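Local coordinates for protein putative polysaccharide deacetylase (Bdellovibrio bacteriovorus HD100, PDB 5JP6) that probably removes acetyl groups from peptidoglycan as a zinc-dependent carbohydrate esterase of family 4, acting on the prey cell wall during predation, at residues 347-350 with 351-354; 185-188 with 189-193; 200-204 with 205-209; 362-366 with 367-371. The protein carries 1 engineered substitution. One frame throughout, in Å; residues are numbered along the deposited sequence. Where two conformers were deposited one is given.

Interaction 1 of 4, residues 347-350 with 351-354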
loop_
_atom_site.group_PDB
_atom_site.type_symbol
_atom_site.label_atom_id
_atom_site.label_comp_id
_atom_site.label_asym_id
_atom_site.label_seq_id
_atom_site.Cartn_x
_atom_site.Cartn_y
_atom_site.Cartn_z
ATOM N N GLN A 347 15.998 2.423 5.337
ATOM C CA GLN A 347 16.993 3.063 4.517
ATOM C C GLN A 347 16.439 4.416 3.959
ATOM O O GLN A 347 17.135 5.458 3.917
ATOM C CB GLN A 347 17.412 2.138 3.393
ATOM C CG GLN A 347 18.569 2.703 2.581
ATOM C CD GLN A 347 19.935 2.405 3.205
ATOM O OE1 GLN A 347 20.285 1.262 3.338
ATOM N NE2 GLN A 347 20.653 3.415 3.643
ATOM N N PHE A 348 15.179 4.401 3.547
ATOM C CA PHE A 348 14.508 5.585 3.032
ATOM C C PHE A 348 14.464 6.680 4.083
ATOM O O PHE A 348 14.759 7.835 3.810
ATOM C CB PHE A 348 13.095 5.233 2.555
ATOM C CG PHE A 348 12.280 6.421 2.153
ATOM C CD1 PHE A 348 12.566 7.111 1.003
ATOM C CD2 PHE A 348 11.233 6.888 2.949
ATOM C CE1 PHE A 348 11.807 8.206 0.611
ATOM C CE2 PHE A 348 10.508 7.999 2.575
ATOM C CZ PHE A 348 10.788 8.646 1.410
ATOM N N LEU A 349 14.052 6.301 5.288
ATOM C CA LEU A 349 13.973 7.244 6.374
ATOM C C LEU A 349 15.341 7.858 6.713
ATOM O O LEU A 349 15.435 9.051 6.963
ATOM C CB LEU A 349 13.305 6.590 7.577
ATOM C CG LEU A 349 11.835 6.160 7.380
ATOM C CD1 LEU A 349 11.371 5.239 8.503
ATOM C CD2 LEU A 349 10.943 7.366 7.215
ATOM N N ARG A 350 16.373 7.026 6.736
ATOM C CA ARG A 350 17.714 7.524 6.974
ATOM C C ARG A 350 18.131 8.509 5.886
ATOM O O ARG A 350 18.698 9.561 6.191
ATOM C CB ARG A 350 18.707 6.361 7.118
ATOM C CG ARG A 350 20.182 6.770 7.279
ATOM C CD ARG A 350 20.512 7.679 8.462
ATOM N NE ARG A 350 21.814 8.351 8.318
ATOM C CZ ARG A 350 22.994 7.876 8.700
ATOM N NH1 ARG A 350 23.116 6.698 9.296
ATOM N NH2 ARG A 350 24.079 8.608 8.492
ATOM N N GLU A 351 17.841 8.195 4.629
ATOM C CA GLU A 351 18.183 9.133 3.540
ATOM C C GLU A 351 17.380 10.443 3.627
ATOM O O GLU A 351 17.965 11.492 3.378
ATOM C CB GLU A 351 18.031 8.488 2.185
ATOM C CG GLU A 351 19.216 7.624 1.813
ATOM C CD GLU A 351 20.484 8.477 1.713
ATOM O OE1 GLU A 351 20.467 9.494 0.961
ATOM O OE2 GLU A 351 21.455 8.149 2.419
ATOM N N LEU A 352 16.090 10.408 3.984
ATOM C CA LEU A 352 15.327 11.666 4.187
ATOM C C LEU A 352 16.097 12.506 5.212
ATOM O O LEU A 352 16.302 13.717 5.024
ATOM C CB LEU A 352 13.911 11.424 4.677
ATOM C CG LEU A 352 12.873 10.932 3.707
ATOM C CD1 LEU A 352 11.544 10.785 4.431
ATOM C CD2 LEU A 352 12.765 11.837 2.500
ATOM N N TYR A 353 16.461 11.891 6.333
ATOM C CA TYR A 353 17.192 12.579 7.369
ATOM C C TYR A 353 18.536 13.155 6.863
ATOM O O TYR A 353 18.811 14.359 7.036
ATOM C CB TYR A 353 17.428 11.629 8.541
ATOM C CG TYR A 353 18.131 12.264 9.692
ATOM C CD1 TYR A 353 17.428 13.055 10.594
ATOM C CD2 TYR A 353 19.472 12.045 9.902
ATOM C CE1 TYR A 353 18.058 13.617 11.678
ATOM C CE2 TYR A 353 20.112 12.612 10.985
ATOM C CZ TYR A 353 19.393 13.398 11.852
ATOM O OH TYR A 353 20.046 13.926 12.910
ATOM N N ASN A 354 19.286 12.323 6.135
ATOM C CA ASN A 354 20.569 12.728 5.574
ATOM C C ASN A 354 20.442 13.924 4.621
ATOM O O ASN A 354 21.339 14.816 4.541
ATOM C CB ASN A 354 21.289 11.577 4.857
ATOM C CG ASN A 354 21.823 10.510 5.787
ATOM O OD1 ASN A 354 21.985 10.720 6.987
ATOM N ND2 ASN A 354 22.091 9.326 5.199
HETATM O O HOH W 1 21.809 5.911 3.854
#
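Arg350 reaches one turn forward to Asn354, and the two flat groups stand almost at right angles, the guanidinium and amide planes 82° apart. With CG anti to its own nitrogen (chi1 176°) and a bend at chi2, the arginine chain, in the conformer described, one of two, folds along the helix until Arg350 NE meets Asn354 OD1 at 2.7 Å. That bond is nearly straight at its hydrogen (171°), and the oxygen lies in the guanidinium plane, at its edge; seen from the amide, however, NE approaches well to the side of the C=O direction and somewhat out of the amide plane. NH2 adds a weak second bond to the same oxygen. The other end of the amide is held too: Asn354 ND2 donates to Glu351 OE2 at 3.1 Å, meeting it from above the carboxylate plane, which should hold the amide's rotation. Glu351 OE2 also accepts a hydrogen bond from water 1 at 2.7 Å, while Glu351 OE1 forms a salt bridge with Arg355. On the buried flank Leu352 lies over one face of Phe348, its CG 4.1 Å from the ring centroid in a CH-pi contact displaced toward the rim. Leu352 CD1 approaches Phe348 CE2 at 3.5 Å. Phe334 meets the same ring edge-to-face, and Leu173 and Val171 of strand 170-176 line this flank. Polar i to i+4 pairing outside and apolar packing inside mark helix 339-354 as an amphipathic helix laid against the parallel sheet of the NodB-type deacetylase fold.

Interaction 2 of 4, residues 185-188 with 189-193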
loop_
_atom_site.group_PDB
_atom_site.type_symbol
_atom_site.label_atom_id
_atom_site.label_comp_id
_atom_site.label_asym_id
_atom_site.label_seq_id
_atom_site.Cartn_x
_atom_site.Cartn_y
_atom_site.Cartn_z
ATOM N N ASP A 185 3.436 -4.092 9.779
ATOM C CA ASP A 185 4.141 -4.065 11.056
ATOM C C ASP A 185 5.623 -3.692 10.822
ATOM O O ASP A 185 6.203 -2.993 11.626
ATOM C CB ASP A 185 3.982 -5.383 11.819
ATOM C CG ASP A 185 2.615 -5.557 12.405
ATOM O OD1 ASP A 185 2.153 -4.637 13.086
ATOM O OD2 ASP A 185 1.990 -6.638 12.121
ATOM N N ALA A 186 6.245 -4.175 9.747
ATOM C CA ALA A 186 7.634 -3.780 9.453
ATOM C C ALA A 186 7.733 -2.261 9.204
ATOM O O ALA A 186 8.635 -1.603 9.697
ATOM C CB ALA A 186 8.189 -4.544 8.261
ATOM N N ILE A 187 6.777 -1.721 8.458
ATOM C CA ILE A 187 6.721 -0.290 8.215
ATOM C C ILE A 187 6.524 0.463 9.560
ATOM O O ILE A 187 7.220 1.458 9.840
ATOM C CB ILE A 187 5.713 0.053 7.100
ATOM C CG1 ILE A 187 6.289 -0.353 5.722
ATOM C CG2 ILE A 187 5.338 1.528 7.160
ATOM C CD1 ILE A 187 5.266 -0.477 4.624
ATOM N N LEU A 188 5.625 -0.031 10.409
ATOM C CA LEU A 188 5.409 0.581 11.729
ATOM C C LEU A 188 6.697 0.603 12.549
ATOM O O LEU A 188 7.009 1.595 13.197
ATOM C CB LEU A 188 4.318 -0.137 12.507
ATOM C CG LEU A 188 2.905 -0.014 11.975
ATOM C CD1 LEU A 188 1.929 -0.819 12.805
ATOM C CD2 LEU A 188 2.441 1.446 11.927
ATOM N N ARG A 189 7.439 -0.510 12.537
ATOM C CA ARG A 189 8.689 -0.572 13.313
ATOM C C ARG A 189 9.666 0.473 12.810
ATOM O O ARG A 189 10.294 1.184 13.591
ATOM C CB ARG A 189 9.333 -1.945 13.220
ATOM C CG ARG A 189 8.544 -3.018 13.935
ATOM C CD ARG A 189 9.314 -4.305 14.007
ATOM N NE ARG A 189 9.348 -5.037 12.733
ATOM C CZ ARG A 189 8.436 -5.919 12.319
ATOM N NH1 ARG A 189 7.352 -6.164 13.032
ATOM N NH2 ARG A 189 8.599 -6.545 11.162
ATOM N N ALA A 190 9.753 0.582 11.500
ATOM C CA ALA A 190 10.704 1.531 10.893
ATOM C C ALA A 190 10.334 2.976 11.244
ATOM O O ALA A 190 11.188 3.789 11.611
ATOM C CB ALA A 190 10.758 1.343 9.391
ATOM N N LEU A 191 9.055 3.289 11.153
ATOM C CA LEU A 191 8.584 4.627 11.486
ATOM C C LEU A 191 8.836 4.954 12.940
ATOM O O LEU A 191 9.311 6.047 13.281
ATOM C CB LEU A 191 7.101 4.774 11.140
ATOM C CG LEU A 191 6.732 4.710 9.662
ATOM C CD1 LEU A 191 5.228 4.566 9.488
ATOM C CD2 LEU A 191 7.200 5.936 8.896
ATOM N N LYS A 192 8.474 4.020 13.809
ATOM C CA LYS A 192 8.548 4.257 15.235
ATOM C C LYS A 192 9.989 4.499 15.699
ATOM O O LYS A 192 10.234 5.342 16.586
ATOM C CB LYS A 192 7.899 3.132 16.033
ATOM C CG LYS A 192 7.834 3.409 17.531
ATOM C CD LYS A 192 7.077 2.311 18.265
ATOM C CE LYS A 192 7.111 2.602 19.760
ATOM N NZ LYS A 192 6.638 1.479 20.615
ATOM N N GLU A 193 10.940 3.740 15.135
ATOM C CA GLU A 193 12.363 3.853 15.508
ATOM C C GLU A 193 12.896 5.274 15.388
ATOM O O GLU A 193 13.839 5.648 16.119
ATOM C CB GLU A 193 13.272 3.003 14.536
ATOM C CG GLU A 193 13.228 1.582 14.779
ATOM C CD GLU A 193 13.999 0.768 13.742
ATOM O OE1 GLU A 193 14.284 1.126 12.526
ATOM O OE2 GLU A 193 14.239 -0.314 14.169
#
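Arg189 N donates to Asp185 O at 2.9 Å, the first of four i to i+4 bonds joining 185-188 to 189-192 in helix 183-193, the crossover helix of a beta-alpha-beta unit between strands 170-176 and 199-202. Leu191 N to Ile187 O, also 2.9 Å, is another, and Glu193 N to Arg189 O continues the run. Beyond the backbone, the Arg189 side chain folds back along the helix. A bend at chi3 (-76°) turns its guanidinium over the preceding turn, so that one face covers Asp185 O and Ala186 CA, both off toward the rim; Arg189 NH2 stands 3.4 Å from Ala186 CA. The Asp185 carboxylate does not join this contact: its OD1 forms a salt bridge with Arg216 of helix 211-219, and the nearest charged atom of Arg189, NH1, stays 5.4 Å from Asp185 OD1. The opposite charges may still attract weakly at that range.

Toward the interior, Ile187 and Leu191 lie side by side and point the same way, over Phe175 and Leu173 of strand 170-176. Ala186 and Ala190 are small residues against helix 339-354, where Ala342, Met345 and Pro346 pack on them, while Leu188 rests on Val217. In the inner pair the touching branch of Ile187 is CG2, which is 3.8 Å from Leu191 CD1; Leu191 CG itself sits 3.3 Å from Ile187 O.

Interaction 3 of 4, residues 200-204 with 205-209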
loop_
_atom_site.group_PDB
_atom_site.type_symbol
_atom_site.label_atom_id
_atom_site.label_comp_id
_atom_site.label_asym_id
_atom_site.label_seq_id
_atom_site.Cartn_x
_atom_site.Cartn_y
_atom_site.Cartn_z
ATOM N N PHE A 200 -2.235 6.503 6.741
ATOM C CA PHE A 200 -2.598 5.250 6.103
ATOM C C PHE A 200 -3.993 5.340 5.524
ATOM O O PHE A 200 -4.946 5.659 6.230
ATOM C CB PHE A 200 -2.513 4.084 7.098
ATOM C CG PHE A 200 -1.118 3.774 7.558
ATOM C CD1 PHE A 200 -0.474 4.577 8.468
ATOM C CD2 PHE A 200 -0.424 2.678 7.027
ATOM C CE1 PHE A 200 0.841 4.311 8.863
ATOM C CE2 PHE A 200 0.871 2.408 7.420
ATOM C CZ PHE A 200 1.509 3.228 8.333
ATOM N N PHE A 201 -4.087 5.086 4.224
ATOM C CA PHE A 201 -5.358 5.054 3.521
ATOM C C PHE A 201 -5.688 3.580 3.281
ATOM O O PHE A 201 -5.319 2.970 2.288
ATOM C CB PHE A 201 -5.307 5.876 2.232
ATOM C CG PHE A 201 -5.074 7.338 2.475
ATOM C CD1 PHE A 201 -3.784 7.831 2.561
ATOM C CD2 PHE A 201 -6.127 8.220 2.627
ATOM C CE1 PHE A 201 -3.548 9.170 2.813
ATOM C CE2 PHE A 201 -5.895 9.569 2.869
ATOM C CZ PHE A 201 -4.608 10.043 2.970
ATOM N N ALA A 202 -6.376 3.018 4.263
ATOM C CA ALA A 202 -6.630 1.594 4.320
ATOM C C ALA A 202 -7.763 1.213 3.397
ATOM O O ALA A 202 -8.648 2.021 3.149
ATOM C CB ALA A 202 -6.973 1.208 5.756
ATOM N N THR A 203 -7.759 -0.025 2.903
ATOM C CA THR A 203 -8.884 -0.460 2.128
ATOM C C THR A 203 -9.703 -1.476 2.929
ATOM O O THR A 203 -9.160 -2.208 3.788
ATOM C CB THR A 203 -8.369 -1.019 0.799
ATOM O OG1 THR A 203 -9.349 -0.835 -0.219
ATOM C CG2 THR A 203 -7.868 -2.482 1.028
ATOM N N GLY A 204 -11.011 -1.491 2.667
ATOM C CA GLY A 204 -11.925 -2.352 3.398
ATOM C C GLY A 204 -11.516 -3.810 3.445
ATOM O O GLY A 204 -11.565 -4.430 4.514
ATOM N N LYS A 205 -11.104 -4.356 2.300
ATOM C CA LYS A 205 -10.739 -5.744 2.235
ATOM C C LYS A 205 -9.554 -6.051 3.184
ATOM O O LYS A 205 -9.569 -7.043 3.897
ATOM C CB LYS A 205 -10.411 -6.158 0.782
ATOM C CG LYS A 205 -10.047 -7.618 0.612
ATOM C CD LYS A 205 -9.777 -7.966 -0.869
ATOM C CE LYS A 205 -9.525 -9.458 -1.040
ATOM N NZ LYS A 205 -8.343 -9.925 -0.287
ATOM N N SER A 206 -8.533 -5.202 3.157
ATOM C CA SER A 206 -7.372 -5.384 4.032
ATOM C C SER A 206 -7.723 -5.261 5.507
ATOM O O SER A 206 -7.224 -6.010 6.349
ATOM C CB SER A 206 -6.245 -4.433 3.656
ATOM O OG SER A 206 -5.710 -4.728 2.396
ATOM N N VAL A 207 -8.592 -4.309 5.804
ATOM C CA VAL A 207 -9.020 -4.084 7.179
ATOM C C VAL A 207 -9.804 -5.284 7.730
ATOM O O VAL A 207 -9.582 -5.717 8.848
ATOM C CB VAL A 207 -9.874 -2.800 7.277
ATOM C CG1 VAL A 207 -10.528 -2.673 8.675
ATOM C CG2 VAL A 207 -9.007 -1.593 7.008
ATOM N N ARG A 208 -10.694 -5.823 6.927
ATOM C CA ARG A 208 -11.454 -6.994 7.341
ATOM C C ARG A 208 -10.547 -8.235 7.519
ATOM O O ARG A 208 -10.798 -9.073 8.381
ATOM C CB ARG A 208 -12.589 -7.232 6.337
ATOM C CG ARG A 208 -13.705 -6.211 6.441
ATOM C CD ARG A 208 -14.865 -6.602 5.547
ATOM N NE ARG A 208 -14.541 -6.414 4.151
ATOM C CZ ARG A 208 -14.655 -5.259 3.517
ATOM N NH1 ARG A 208 -15.108 -4.173 4.145
ATOM N NH2 ARG A 208 -14.323 -5.189 2.255
ATOM N N THR A 209 -9.511 -8.349 6.713
ATOM C CA THR A 209 -8.580 -9.458 6.830
ATOM C C THR A 209 -7.663 -9.320 8.050
ATOM O O THR A 209 -7.401 -10.293 8.733
ATOM C CB THR A 209 -7.756 -9.588 5.533
ATOM O OG1 THR A 209 -8.630 -9.773 4.425
ATOM C CG2 THR A 209 -6.764 -10.740 5.645
HETATM O O HOH W 2 -11.568 -2.970 -0.266
#
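Ala202 CB and Val207 CG2 meet at 3.7 Å on the tightly packed side, where the chain leaves strand 199-202 and enters helix 204-209. The same methyl, CG2 of Val207, lies 3.3 Å from Thr203 O, which accepts the hydrogen bond from Val207 N at 3.0 Å; Ala264, Val265 and Val268 of helix 251-269 close over this apolar patch. In the conformer described, one of two, Thr203 CG2 occupies the crowded position between its own nitrogen and carbonyl carbon, which carries the methyl to 3.4 Å from Ser206 OG. Both hydroxyls have partners elsewhere: Thr203 OG1 with His227 O and Ser206 OG with Asp177 O.

The outer side is looser. Water 2 donates to Thr203 OG1 and accepts from Lys205 N (3.0 Å), bridging where no threonine side-chain cap forms. Arg208, exposed and also one conformer of two, bends at chi3 (-72°) and lays one guanidinium face over Gly204 O, which lies 3.3 Å from the guanidinium plane, near its centre. In the NodB-type, distorted (beta/alpha) barrel fold the metal site lies at the C-terminal ends of the strands, and here the strand-to-helix turn is tied to the backbones of the zinc ligands Asp177 and His227.

Interaction 4 of 4, residues 362-366 with 367-371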
loop_
_atom_site.group_PDB
_atom_site.type_symbol
_atom_site.label_atom_id
_atom_site.label_comp_id
_atom_site.label_asym_id
_atom_site.label_seq_id
_atom_site.Cartn_x
_atom_site.Cartn_y
_atom_site.Cartn_z
ATOM N N LEU A 362 -0.227 15.136 8.633
ATOM C CA LEU A 362 -1.376 16.038 8.461
ATOM C C LEU A 362 -2.561 15.378 9.169
ATOM O O LEU A 362 -2.780 14.163 9.027
ATOM C CB LEU A 362 -1.708 16.251 6.975
ATOM C CG LEU A 362 -0.592 16.862 6.136
ATOM C CD1 LEU A 362 -1.010 16.911 4.669
ATOM C CD2 LEU A 362 -0.214 18.239 6.654
ATOM N N THR A 363 -3.323 16.182 9.891
ATOM C CA THR A 363 -4.430 15.692 10.668
ATOM C C THR A 363 -5.547 16.734 10.674
ATOM O O THR A 363 -5.313 17.914 10.395
ATOM C CB THR A 363 -3.967 15.333 12.100
ATOM O OG1 THR A 363 -4.922 14.449 12.685
ATOM C CG2 THR A 363 -3.773 16.600 12.936
ATOM N N ALA A 364 -6.748 16.293 10.982
ATOM C CA ALA A 364 -7.883 17.230 11.090
ATOM C C ALA A 364 -7.690 18.253 12.211
ATOM O O ALA A 364 -7.182 17.929 13.290
ATOM C CB ALA A 364 -9.179 16.483 11.305
ATOM N N ALA A 365 -8.112 19.487 11.957
ATOM C CA ALA A 365 -8.092 20.518 13.005
ATOM C C ALA A 365 -9.023 20.183 14.187
ATOM O O ALA A 365 -8.699 20.484 15.346
ATOM C CB ALA A 365 -8.451 21.867 12.408
ATOM N N ASP A 366 -10.156 19.555 13.895
ATOM C CA ASP A 366 -11.132 19.192 14.905
ATOM C C ASP A 366 -10.795 17.813 15.392
ATOM O O ASP A 366 -10.965 16.855 14.650
ATOM C CB ASP A 366 -12.549 19.233 14.329
ATOM C CG ASP A 366 -13.633 18.848 15.353
ATOM O OD1 ASP A 366 -13.339 18.422 16.483
ATOM O OD2 ASP A 366 -14.811 18.959 14.931
ATOM N N PRO A 367 -10.321 17.700 16.650
ATOM C CA PRO A 367 -9.956 16.413 17.172
ATOM C C PRO A 367 -11.102 15.407 17.340
ATOM O O PRO A 367 -10.837 14.202 17.563
ATOM C CB PRO A 367 -9.295 16.769 18.514
ATOM C CG PRO A 367 -10.010 18.007 18.942
ATOM C CD PRO A 367 -10.212 18.755 17.667
ATOM N N SER A 368 -12.344 15.891 17.285
ATOM C CA SER A 368 -13.508 15.017 17.341
ATOM C C SER A 368 -13.967 14.489 15.985
ATOM O O SER A 368 -14.812 13.612 15.961
ATOM C CB SER A 368 -14.666 15.741 18.004
ATOM O OG SER A 368 -15.260 16.741 17.176
ATOM N N ALA A 369 -13.429 15.039 14.880
ATOM C CA ALA A 369 -13.862 14.741 13.495
ATOM C C ALA A 369 -13.823 13.200 13.292
ATOM O O ALA A 369 -14.711 12.607 12.688
ATOM C CB ALA A 369 -13.018 15.490 12.465
ATOM N N LYS A 370 -12.780 12.564 13.827
ATOM C CA LYS A 370 -12.523 11.128 13.595
ATOM C C LYS A 370 -13.626 10.256 14.213
ATOM O O LYS A 370 -13.827 9.126 13.786
ATOM C CB LYS A 370 -11.141 10.728 14.101
ATOM C CG LYS A 370 -10.960 10.817 15.606
ATOM C CD LYS A 370 -9.514 10.827 16.093
ATOM C CE LYS A 370 -8.775 9.622 15.745
ATOM N NZ LYS A 370 -7.415 9.508 16.349
ATOM N N TYR A 371 -14.336 10.802 15.204
ATOM C CA TYR A 371 -15.410 10.057 15.859
ATOM C C TYR A 371 -16.772 10.296 15.257
ATOM O O TYR A 371 -17.735 9.612 15.648
ATOM C CB TYR A 371 -15.457 10.412 17.339
ATOM C CG TYR A 371 -14.183 10.045 18.090
ATOM C CD1 TYR A 371 -13.917 8.726 18.433
ATOM C CD2 TYR A 371 -13.256 11.006 18.411
ATOM C CE1 TYR A 371 -12.783 8.400 19.116
ATOM C CE2 TYR A 371 -12.111 10.683 19.075
ATOM C CZ TYR A 371 -11.864 9.368 19.414
ATOM O OH TYR A 371 -10.725 9.003 20.111
HETATM O O HOH W 3 -10.302 14.112 14.236
#
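Asp366 CG points anti to its backbone nitrogen (chi1 180°), and Ser368 OG sits between its own nitrogen and carbonyl carbon (chi1 74°); together these rotations bring the hydroxyl to one oxygen of the carboxylate across Pro367. Asp366 OD1 is gripped twice. Ser368 OG donates to Asp366 OD1 at 2.6 Å, on the syn side of the carboxylate and 28° out of its plane, and Ser368 N donates to the same OD1 at 2.8 Å from above the plane. Both donors come from the same face. The acceptance of Ser368 N by the side chain of the residue two positions earlier makes an Asx turn, and the hydroxyl adds a second bond that helps keep the carboxylate from rotating. Behind it the main chain closes a type I beta turn from Asp366 to Ala369, with Ala369 N to Asp366 O at 3.1 Å, the donor standing above the carbonyl plane. Water 3 donates to the same Asp366 O at 2.9 Å and accepts from Lys370 N, linking the turn to the short 3-10 segment 369-371. The apolar part is small: Ala364 CB touches Ala369 CB at 4.1 Å, and both methyls rest on Pro274. This surface turn follows strand 358-364, whose Thr363 pairs in parallel with strand 150-153, and leads into the 3-10 segment, where Lys370 makes a cation-pi contact with Trp271 just after helix 251-269.

Overall arrangement
Along the chain the order is interaction 2, 3, 1, then 4. Interactions 2 and 1 lie on helices 183-193 and 339-354, which pack together on the parallel sheet, their centres 14 Å apart; Leu349 CD1 touches Ala190 O at 3.4 Å. Interaction 3 follows interaction 2 directly, on the next strand, with Phe200 CZ 4.1 Å from Leu191 CD1; its Thr203 is about 7 Å from the zinc ion, side chain to metal. Interaction 4 ends strand 358-364 of the same sheet, about 20 Å from interaction 3 between centres and away from the annotated sites. Helix packing, metal-site turn and surface turn are thus arranged around one parallel sheet, with interaction 3 nearest the zinc.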